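PDB 4E3E: beta-methylmalyl-CoA dehydratase from Chloroflexus aurantiacus, which catalyses the reversible dehydration of (2R,3S)-beta-methylmalyl-CoA to mesaconyl-CoA in the glyoxylate assimilation cycle. Local coordinates for residues A[25-30]-A[102-107]; A[66-71]-A[137-142]. All coordinates share one frame; numbering follows the deposited sequence.

Contact 1 of 2, residues A[25-30]-A[102-107]; sequences PRTITE and GDTLST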
ATOM      1  N   PRO A  25      -6.662 -12.933  15.312  1.00 22.97           N
ATOM      2  CA  PRO A  25      -5.436 -13.586  14.916  1.00 28.19           C
ATOM      3  C   PRO A  25      -5.136 -13.269  13.465  1.00 30.20           C
ATOM      4  O   PRO A  25      -6.010 -13.082  12.681  1.00 27.69           O
ATOM      5  CB  PRO A  25      -5.751 -15.050  15.093  1.00 26.76           C
ATOM      6  CG  PRO A  25      -7.191 -15.146  15.040  1.00 28.24           C
ATOM      7  CD  PRO A  25      -7.744 -13.870  15.551  1.00 26.58           C
ATOM      8  N   ARG A  26      -3.868 -13.123  13.150  1.00 29.87           N
ATOM      9  CA  ARG A  26      -3.480 -12.560  11.902  1.00 24.91           C
ATOM     10  C   ARG A  26      -2.470 -13.350  11.118  1.00 27.29           C
ATOM     11  O   ARG A  26      -1.362 -13.459  11.526  1.00 28.30           O
ATOM     12  CB  ARG A  26      -2.895 -11.197  12.209  1.00 25.44           C
ATOM     13  CG  ARG A  26      -2.328 -10.488  11.022  1.00 27.33           C
ATOM     14  CD  ARG A  26      -3.420  -9.859  10.211  1.00 32.44           C
ATOM     15  NE  ARG A  26      -3.020  -8.587   9.672  1.00 38.29           N
ATOM     16  CZ  ARG A  26      -2.175  -8.448   8.682  1.00 28.27           C
ATOM     17  NH1 ARG A  26      -1.675  -9.507   8.114  1.00 30.72           N
ATOM     18  NH2 ARG A  26      -1.854  -7.261   8.267  1.00 29.65           N
ATOM     19  N   THR A  27      -2.856 -13.820   9.948  1.00 26.67           N
ATOM     20  CA  THR A  27      -1.935 -14.466   9.012  1.00 27.33           C
ATOM     21  C   THR A  27      -1.115 -13.384   8.326  1.00 27.45           C
ATOM     22  O   THR A  27      -1.673 -12.419   7.784  1.00 27.28           O
ATOM     23  CB  THR A  27      -2.682 -15.302   7.962  1.00 25.91           C
ATOM     24  OG1 THR A  27      -3.446 -16.302   8.629  1.00 23.77           O
ATOM     25  CG2 THR A  27      -1.711 -15.974   6.989  1.00 25.81           C
ATOM     26  N   ILE A  28       0.206 -13.537   8.367  1.00 25.72           N
ATOM     27  CA  ILE A  28       1.101 -12.550   7.783  1.00 26.95           C
ATOM     28  C   ILE A  28       1.560 -13.030   6.414  1.00 28.12           C
ATOM     29  O   ILE A  28       2.025 -14.182   6.259  1.00 30.28           O
ATOM     30  CB  ILE A  28       2.282 -12.230   8.722  1.00 28.81           C
ATOM     31  CG1 ILE A  28       1.757 -11.703  10.066  1.00 24.36           C
ATOM     32  CG2 ILE A  28       3.201 -11.188   8.091  1.00 26.73           C
ATOM     33  CD1 ILE A  28       2.846 -11.496  11.109  1.00 26.83           C
ATOM     34  N   THR A  29       1.383 -12.177   5.408  1.00 23.26           N
ATOM     35  CA  THR A  29       1.646 -12.610   4.025  1.00 26.10           C
ATOM     36  C   THR A  29       2.681 -11.745   3.329  1.00 25.51           C
ATOM     37  O   THR A  29       3.114 -10.707   3.860  1.00 27.75           O
ATOM     38  CB  THR A  29       0.377 -12.541   3.167  1.00 27.88           C
ATOM     39  OG1 THR A  29       0.041 -11.164   2.953  1.00 25.37           O
ATOM     40  CG2 THR A  29      -0.789 -13.221   3.862  1.00 32.55           C
ATOM     41  N   GLU A  30       3.013 -12.140   2.101  1.00 28.43           N
ATOM     42  CA  GLU A  30       3.920 -11.371   1.257  1.00 25.43           C
ATOM     43  C   GLU A  30       3.344 -10.010   0.980  1.00 23.49           C
ATOM     44  O   GLU A  30       4.096  -9.068   0.730  1.00 24.23           O
ATOM     45  CB  GLU A  30       4.232 -12.105  -0.057  1.00 28.07           C
ATOM     46  CG  GLU A  30       5.031 -13.400   0.109  1.00 41.63           C
ATOM     47  CD  GLU A  30       6.533 -13.182   0.362  1.00 53.03           C
ATOM     48  OE1 GLU A  30       6.941 -12.105   0.887  1.00 38.84           O
ATOM     49  OE2 GLU A  30       7.321 -14.107   0.036  1.00 59.19           O
ATOM     50  N   GLY A 102       2.820 -16.561   5.682  1.00 24.62           N
ATOM     51  CA  GLY A 102       1.948 -17.724   5.837  1.00 28.22           C
ATOM     52  C   GLY A 102       1.696 -18.103   7.285  1.00 28.81           C
ATOM     53  O   GLY A 102       0.756 -18.839   7.576  1.00 31.94           O
ATOM     54  N   ASP A 103       2.540 -17.617   8.197  1.00 27.27           N
ATOM     55  CA  ASP A 103       2.358 -17.873   9.633  1.00 24.06           C
ATOM     56  C   ASP A 103       1.233 -17.025  10.185  1.00 26.08           C
ATOM     57  O   ASP A 103       0.974 -15.930   9.676  1.00 27.49           O
ATOM     58  CB  ASP A 103       3.647 -17.591  10.424  1.00 21.68           C
ATOM     59  CG  ASP A 103       4.733 -18.639  10.182  1.00 22.94           C
ATOM     60  OD1 ASP A 103       4.427 -19.698   9.583  1.00 27.45           O
ATOM     61  OD2 ASP A 103       5.893 -18.401  10.596  1.00 26.51           O
ATOM     62  N   THR A 104       0.587 -17.527  11.236  1.00 24.13           N
ATOM     63  CA  THR A 104      -0.507 -16.817  11.885  1.00 29.63           C
ATOM     64  C   THR A 104      -0.218 -16.540  13.360  1.00 26.68           C
ATOM     65  O   THR A 104       0.079 -17.455  14.132  1.00 28.79           O
ATOM     66  CB  THR A 104      -1.817 -17.605  11.736  1.00 28.70           C
ATOM     67  OG1 THR A 104      -2.042 -17.844  10.339  1.00 26.96           O
ATOM     68  CG2 THR A 104      -3.015 -16.834  12.339  1.00 26.40           C
ATOM     69  N   LEU A 105      -0.343 -15.272  13.744  1.00 24.43           N
ATOM     70  CA  LEU A 105      -0.041 -14.844  15.105  1.00 26.87           C
ATOM     71  C   LEU A 105      -1.309 -14.552  15.899  1.00 32.28           C
ATOM     72  O   LEU A 105      -2.258 -13.935  15.395  1.00 30.62           O
ATOM     73  CB  LEU A 105       0.878 -13.608  15.102  1.00 28.81           C
ATOM     74  CG  LEU A 105       2.193 -13.670  14.298  1.00 26.34           C
ATOM     75  CD1 LEU A 105       3.064 -12.463  14.603  1.00 26.46           C
ATOM     76  CD2 LEU A 105       2.982 -14.966  14.526  1.00 25.29           C
ATOM     77  N   SER A 106      -1.325 -15.025  17.139  1.00 36.09           N
ATOM     78  CA  SER A 106      -2.334 -14.607  18.111  1.00 37.37           C
ATOM     79  C   SER A 106      -1.644 -14.134  19.387  1.00 37.21           C
ATOM     80  O   SER A 106      -0.521 -14.549  19.697  1.00 32.12           O
ATOM     81  CB  SER A 106      -3.340 -15.719  18.394  1.00 34.49           C
ATOM     82  OG  SER A 106      -2.714 -16.975  18.380  1.00 45.70           O
ATOM     83  N   THR A 107      -2.323 -13.257  20.113  1.00 36.43           N
ATOM     84  CA  THR A 107      -1.716 -12.573  21.246  1.00 35.36           C
ATOM     85  C   THR A 107      -2.585 -12.709  22.498  1.00 30.03           C
ATOM     86  O   THR A 107      -3.824 -12.712  22.431  1.00 31.20           O
ATOM     87  CB  THR A 107      -1.423 -11.095  20.903  1.00 33.79           C
ATOM     88  OG1 THR A 107      -0.650 -11.040  19.697  1.00 38.33           O
ATOM     89  CG2 THR A 107      -0.609 -10.411  22.028  1.00 28.56           C
TER

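Contact 2 of 2, residues A[66-71]-A[137-142]; sequences LLVFHI and EVVLEY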
ATOM      1  N   LEU A  66      10.289  -6.035  13.556  1.00 24.44           N
ATOM      2  CA  LEU A  66       9.415  -4.936  13.964  1.00 23.06           C
ATOM      3  C   LEU A  66       8.000  -5.033  13.382  1.00 26.10           C
ATOM      4  O   LEU A  66       7.036  -4.581  14.018  1.00 26.47           O
ATOM      5  CB  LEU A  66      10.041  -3.588  13.632  1.00 22.65           C
ATOM      6  CG  LEU A  66      11.294  -3.267  14.410  1.00 21.28           C
ATOM      7  CD1 LEU A  66      11.710  -1.860  14.006  1.00 22.00           C
ATOM      8  CD2 LEU A  66      11.026  -3.331  15.913  1.00 24.43           C
ATOM      9  N   LEU A  67       7.870  -5.608  12.184  1.00 24.69           N
ATOM     10  CA  LEU A  67       6.536  -5.916  11.644  1.00 25.85           C
ATOM     11  C   LEU A  67       5.819  -6.917  12.574  1.00 26.41           C
ATOM     12  O   LEU A  67       4.642  -6.711  12.921  1.00 24.75           O
ATOM     13  CB  LEU A  67       6.602  -6.429  10.196  1.00 25.43           C
ATOM     14  CG  LEU A  67       5.291  -6.834   9.490  1.00 25.86           C
ATOM     15  CD1 LEU A  67       4.213  -5.742   9.578  1.00 24.85           C
ATOM     16  CD2 LEU A  67       5.577  -7.219   8.030  1.00 23.48           C
ATOM     17  N   VAL A  68       6.532  -7.975  12.982  1.00 25.30           N
ATOM     18  CA  VAL A  68       6.043  -8.892  14.015  1.00 25.45           C
ATOM     19  C   VAL A  68       5.635  -8.128  15.290  1.00 26.07           C
ATOM     20  O   VAL A  68       4.533  -8.330  15.834  1.00 22.28           O
ATOM     21  CB  VAL A  68       7.083  -9.975  14.381  1.00 22.96           C
ATOM     22  CG1 VAL A  68       6.615 -10.789  15.594  1.00 25.55           C
ATOM     23  CG2 VAL A  68       7.342 -10.908  13.195  1.00 23.49           C
ATOM     24  N   PHE A  69       6.518  -7.259  15.767  1.00 25.38           N
ATOM     25  CA  PHE A  69       6.225  -6.473  16.966  1.00 23.65           C
ATOM     26  C   PHE A  69       4.933  -5.640  16.869  1.00 27.35           C
ATOM     27  O   PHE A  69       4.073  -5.737  17.765  1.00 26.18           O
ATOM     28  CB  PHE A  69       7.432  -5.631  17.368  1.00 24.50           C
ATOM     29  CG  PHE A  69       7.180  -4.733  18.539  1.00 28.94           C
ATOM     30  CD1 PHE A  69       7.328  -5.205  19.845  1.00 29.93           C
ATOM     31  CD2 PHE A  69       6.788  -3.424  18.339  1.00 30.02           C
ATOM     32  CE1 PHE A  69       7.097  -4.373  20.927  1.00 30.63           C
ATOM     33  CE2 PHE A  69       6.554  -2.586  19.424  1.00 36.25           C
ATOM     34  CZ  PHE A  69       6.702  -3.066  20.718  1.00 32.95           C
ATOM     35  N   HIS A  70       4.791  -4.840  15.805  1.00 23.77           N
ATOM     36  CA  HIS A  70       3.608  -3.980  15.639  1.00 24.10           C
ATOM     37  C   HIS A  70       2.309  -4.739  15.510  1.00 23.93           C
ATOM     38  O   HIS A  70       1.270  -4.305  15.986  1.00 25.23           O
ATOM     39  CB  HIS A  70       3.779  -3.035  14.457  1.00 23.36           C
ATOM     40  CG  HIS A  70       4.984  -2.138  14.572  1.00 22.33           C
ATOM     41  ND1 HIS A  70       5.327  -1.541  15.734  1.00 29.43           N
ATOM     42  CD2 HIS A  70       5.938  -1.757  13.633  1.00 25.24           C
ATOM     43  CE1 HIS A  70       6.442  -0.806  15.547  1.00 28.51           C
ATOM     44  NE2 HIS A  70       6.815  -0.937  14.263  1.00 29.68           N
ATOM     45  N   ILE A  71       2.362  -5.899  14.877  1.00 23.84           N
ATOM     46  CA  ILE A  71       1.179  -6.745  14.777  1.00 25.26           C
ATOM     47  C   ILE A  71       0.762  -7.321  16.142  1.00 26.49           C
ATOM     48  O   ILE A  71      -0.417  -7.234  16.508  1.00 28.14           O
ATOM     49  CB  ILE A  71       1.351  -7.822  13.688  1.00 26.94           C
ATOM     50  CG1 ILE A  71       1.298  -7.133  12.305  1.00 28.21           C
ATOM     51  CG2 ILE A  71       0.257  -8.893  13.800  1.00 24.49           C
ATOM     52  CD1 ILE A  71       1.697  -8.014  11.153  1.00 27.09           C
ATOM     53  N   GLU A 137       4.195 -21.776  19.158  1.00 32.32           N
ATOM     54  CA  GLU A 137       5.546 -21.318  19.529  1.00 26.07           C
ATOM     55  C   GLU A 137       5.511 -19.812  19.760  1.00 27.06           C
ATOM     56  O   GLU A 137       4.912 -19.088  18.981  1.00 27.95           O
ATOM     57  CB  GLU A 137       6.547 -21.622  18.420  1.00 27.60           C
ATOM     58  CG  GLU A 137       6.642 -23.106  18.050  1.00 30.60           C
ATOM     59  CD  GLU A 137       7.504 -23.354  16.810  1.00 44.87           C
ATOM     60  OE1 GLU A 137       7.259 -22.741  15.732  1.00 40.91           O
ATOM     61  OE2 GLU A 137       8.437 -24.173  16.912  1.00 62.47           O
ATOM     62  N   VAL A 138       6.159 -19.354  20.827  1.00 24.58           N
ATOM     63  CA  VAL A 138       6.275 -17.931  21.117  1.00 25.56           C
ATOM     64  C   VAL A 138       7.219 -17.309  20.093  1.00 27.60           C
ATOM     65  O   VAL A 138       8.333 -17.793  19.899  1.00 27.09           O
ATOM     66  CB  VAL A 138       6.819 -17.733  22.546  1.00 29.09           C
ATOM     67  CG1 VAL A 138       7.103 -16.267  22.830  1.00 26.97           C
ATOM     68  CG2 VAL A 138       5.849 -18.342  23.578  1.00 27.79           C
ATOM     69  N   VAL A 139       6.754 -16.254  19.426  1.00 26.86           N
ATOM     70  CA  VAL A 139       7.553 -15.536  18.443  1.00 26.86           C
ATOM     71  C   VAL A 139       8.009 -14.221  19.057  1.00 24.97           C
ATOM     72  O   VAL A 139       8.996 -13.622  18.613  1.00 25.55           O
ATOM     73  CB  VAL A 139       6.779 -15.304  17.114  1.00 23.93           C
ATOM     74  CG1 VAL A 139       6.342 -16.660  16.515  1.00 20.87           C
ATOM     75  CG2 VAL A 139       5.593 -14.376  17.318  1.00 23.87           C
ATOM     76  N   LEU A 140       7.293 -13.792  20.093  1.00 23.82           N
ATOM     77  CA  LEU A 140       7.613 -12.561  20.793  1.00 24.80           C
ATOM     78  C   LEU A 140       6.895 -12.519  22.133  1.00 26.71           C
ATOM     79  O   LEU A 140       5.709 -12.860  22.230  1.00 27.11           O
ATOM     80  CB  LEU A 140       7.179 -11.360  19.959  1.00 22.53           C
ATOM     81  CG  LEU A 140       7.268  -9.964  20.594  1.00 24.54           C
ATOM     82  CD1 LEU A 140       8.717  -9.603  20.909  1.00 22.23           C
ATOM     83  CD2 LEU A 140       6.626  -8.920  19.686  1.00 23.83           C
ATOM     84  N   GLU A 141       7.627 -12.110  23.160  1.00 27.00           N
ATOM     85  CA  GLU A 141       7.026 -11.715  24.433  1.00 28.34           C
ATOM     86  C   GLU A 141       7.678 -10.416  24.914  1.00 26.42           C
ATOM     87  O   GLU A 141       8.849 -10.167  24.641  1.00 28.33           O
ATOM     88  CB  GLU A 141       7.155 -12.823  25.488  1.00 27.61           C
ATOM     89  CG  GLU A 141       8.592 -13.163  25.868  1.00 31.95           C
ATOM     90  CD  GLU A 141       8.676 -14.203  26.966  1.00 41.65           C
ATOM     91  OE1 GLU A 141       7.847 -14.177  27.893  1.00 39.51           O
ATOM     92  OE2 GLU A 141       9.572 -15.053  26.905  1.00 50.49           O
ATOM     93  N   TYR A 142       6.924  -9.591  25.620  1.00 27.79           N
ATOM     94  CA  TYR A 142       7.468  -8.348  26.171  1.00 29.54           C
ATOM     95  C   TYR A 142       6.563  -7.859  27.296  1.00 30.11           C
ATOM     96  O   TYR A 142       5.433  -8.345  27.468  1.00 29.90           O
ATOM     97  CB  TYR A 142       7.622  -7.262  25.089  1.00 28.97           C
ATOM     98  CG  TYR A 142       6.310  -6.865  24.447  1.00 30.62           C
ATOM     99  CD1 TYR A 142       5.452  -5.961  25.073  1.00 27.76           C
ATOM    100  CD2 TYR A 142       5.917  -7.408  23.220  1.00 32.11           C
ATOM    101  CE1 TYR A 142       4.231  -5.611  24.502  1.00 31.03           C
ATOM    102  CE2 TYR A 142       4.703  -7.066  22.639  1.00 31.55           C
ATOM    103  CZ  TYR A 142       3.862  -6.165  23.288  1.00 27.52           C
ATOM    104  OH  TYR A 142       2.651  -5.814  22.735  1.00 28.14           O
TER

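Contact 1 of 2, residues A[25-30]-A[102-107]
Arg-26 and Leu-105 face each other as an antiparallel hydrogen-bonded pair. The guanidinium of Arg-26 is the flat group here, and its end leads away from strand 104-116. At its edge, near its plane, lies Thr-27 O, bonded to Arg-26 NH1 at 2.9 Å. The same NH1 forms a salt bridge with Asp-32, and NH2 binds Leu-224 O.

In the backbone, Arg-26 N bonds to Leu-105 O at 2.9 Å. The return bond, Leu-105 N to Arg-26 O, is 3.0 Å. Past the pair, Ile-28 N bonds to Asp-103 O at 2.8 Å. Gly-102 N then bonds to Ile-28 O, so the pairing runs on to the glycine.

The two faces of the ladder differ. On one, Thr-27 OG1 and Thr-104 OG1 share a 2.7 Å hydrogen bond. Both hydroxyls stand anti to the carbonyl carbon (chi1 -59° and -55°), and the side chains cross obliquely. Thr-27 OG1 also accepts a bond from Thr-50 N of the second subunit. A valine in place of Thr-27 would probably leave the Thr-104 hydroxyl without this mate and that backbone N without its acceptor. On the face that carries Arg-26 and Leu-105, the end of Ile-28, from just past the ladder, brings CD1 to Leu-105 CD1 at 3.6 Å.

This is an antiparallel ladder at the outer strand of the hot-dog sheet within this chain. It runs into the loop where Thr-29 takes the N-cap position of helix 30-40. Strand 104-116 lies between strands 19-27 and 122-132, with Ser-106 bonded to Val-132. Ile-28 rests on Ile-71 of helix 65-80, while Pro-51 of the second subunit packs on both Thr-27 and Thr-104.

Contact 2 of 2, residues A[66-71]-A[137-142]
The hot-dog helix meets its sheet here: Val-68 and Phe-69 of helix 65-80 pack on Val-139, Leu-140 and Tyr-142 of strand 138-149. The short axes pass 9.7 Å apart at 61°. All five side chains are buried, and the contact is apolar.

Leu-140 points toward the helix and sets one methyl against the base of Phe-69. Its CD2 lies 3.7 Å from Phe-69 CA and 3.8 Å from Phe-69 CD1. That methyl approaches the Phe-69 ring obliquely. In Phe-69, CG is anti to the backbone N (chi1 176°), and the ring beyond it comes nearer the strand than CB does. The ring atom CE1 of Phe-69 lies over one face of the Tyr-142 ring, near its rim, 4.0 Å from both Tyr-142 CD2 and CE2. The two ring planes are inclined at 50°, with centroids 5.3 Å apart. Leu-140 CG lies at the edge of the Tyr-142 ring, in its plane, so the leucine touches both aromatic residues.

At the Val-139 end the contact is aliphatic. Val-68 CG1 meets Val-139 CG2 at 4.1 Å. Val-68 CG1 also lies 4.4 Å from Leu-140 CB.

Val-139 and Leu-140 together pair with Gly-131 as a classic beta bulge, where the chain bends. Val-68 lies beside Ile-63 and Val-139 beside Ala-97, which probably bind substrate, as in related enzymes. A long helix wrapped by a curved antiparallel sheet is the hallmark of the hot-dog fold.

In the fold
Both contacts belong to the same sheet; helix 65-80 forms one side of contact 2 and lies against contact 1. Contact 2 is core: its centre is about 9 Å from that of the chain, and no other protein chain touches its segments. Contact 1 lies about 18 Å out, at the sheet's outer strand, where a second subunit reaches it. It is still mostly buried, with Gly-102 exposed. The chemistry follows this placing. Contact 1 is mostly polar, with backbone bonds between strands and a hydroxyl pair. Contact 2 is wholly apolar and joins helix to strand. Leu-105 links them: its CD1 touches Val-68 CG1 at 4.0 Å, and its CD2 touches Val-139 CG2 at 3.9 Å.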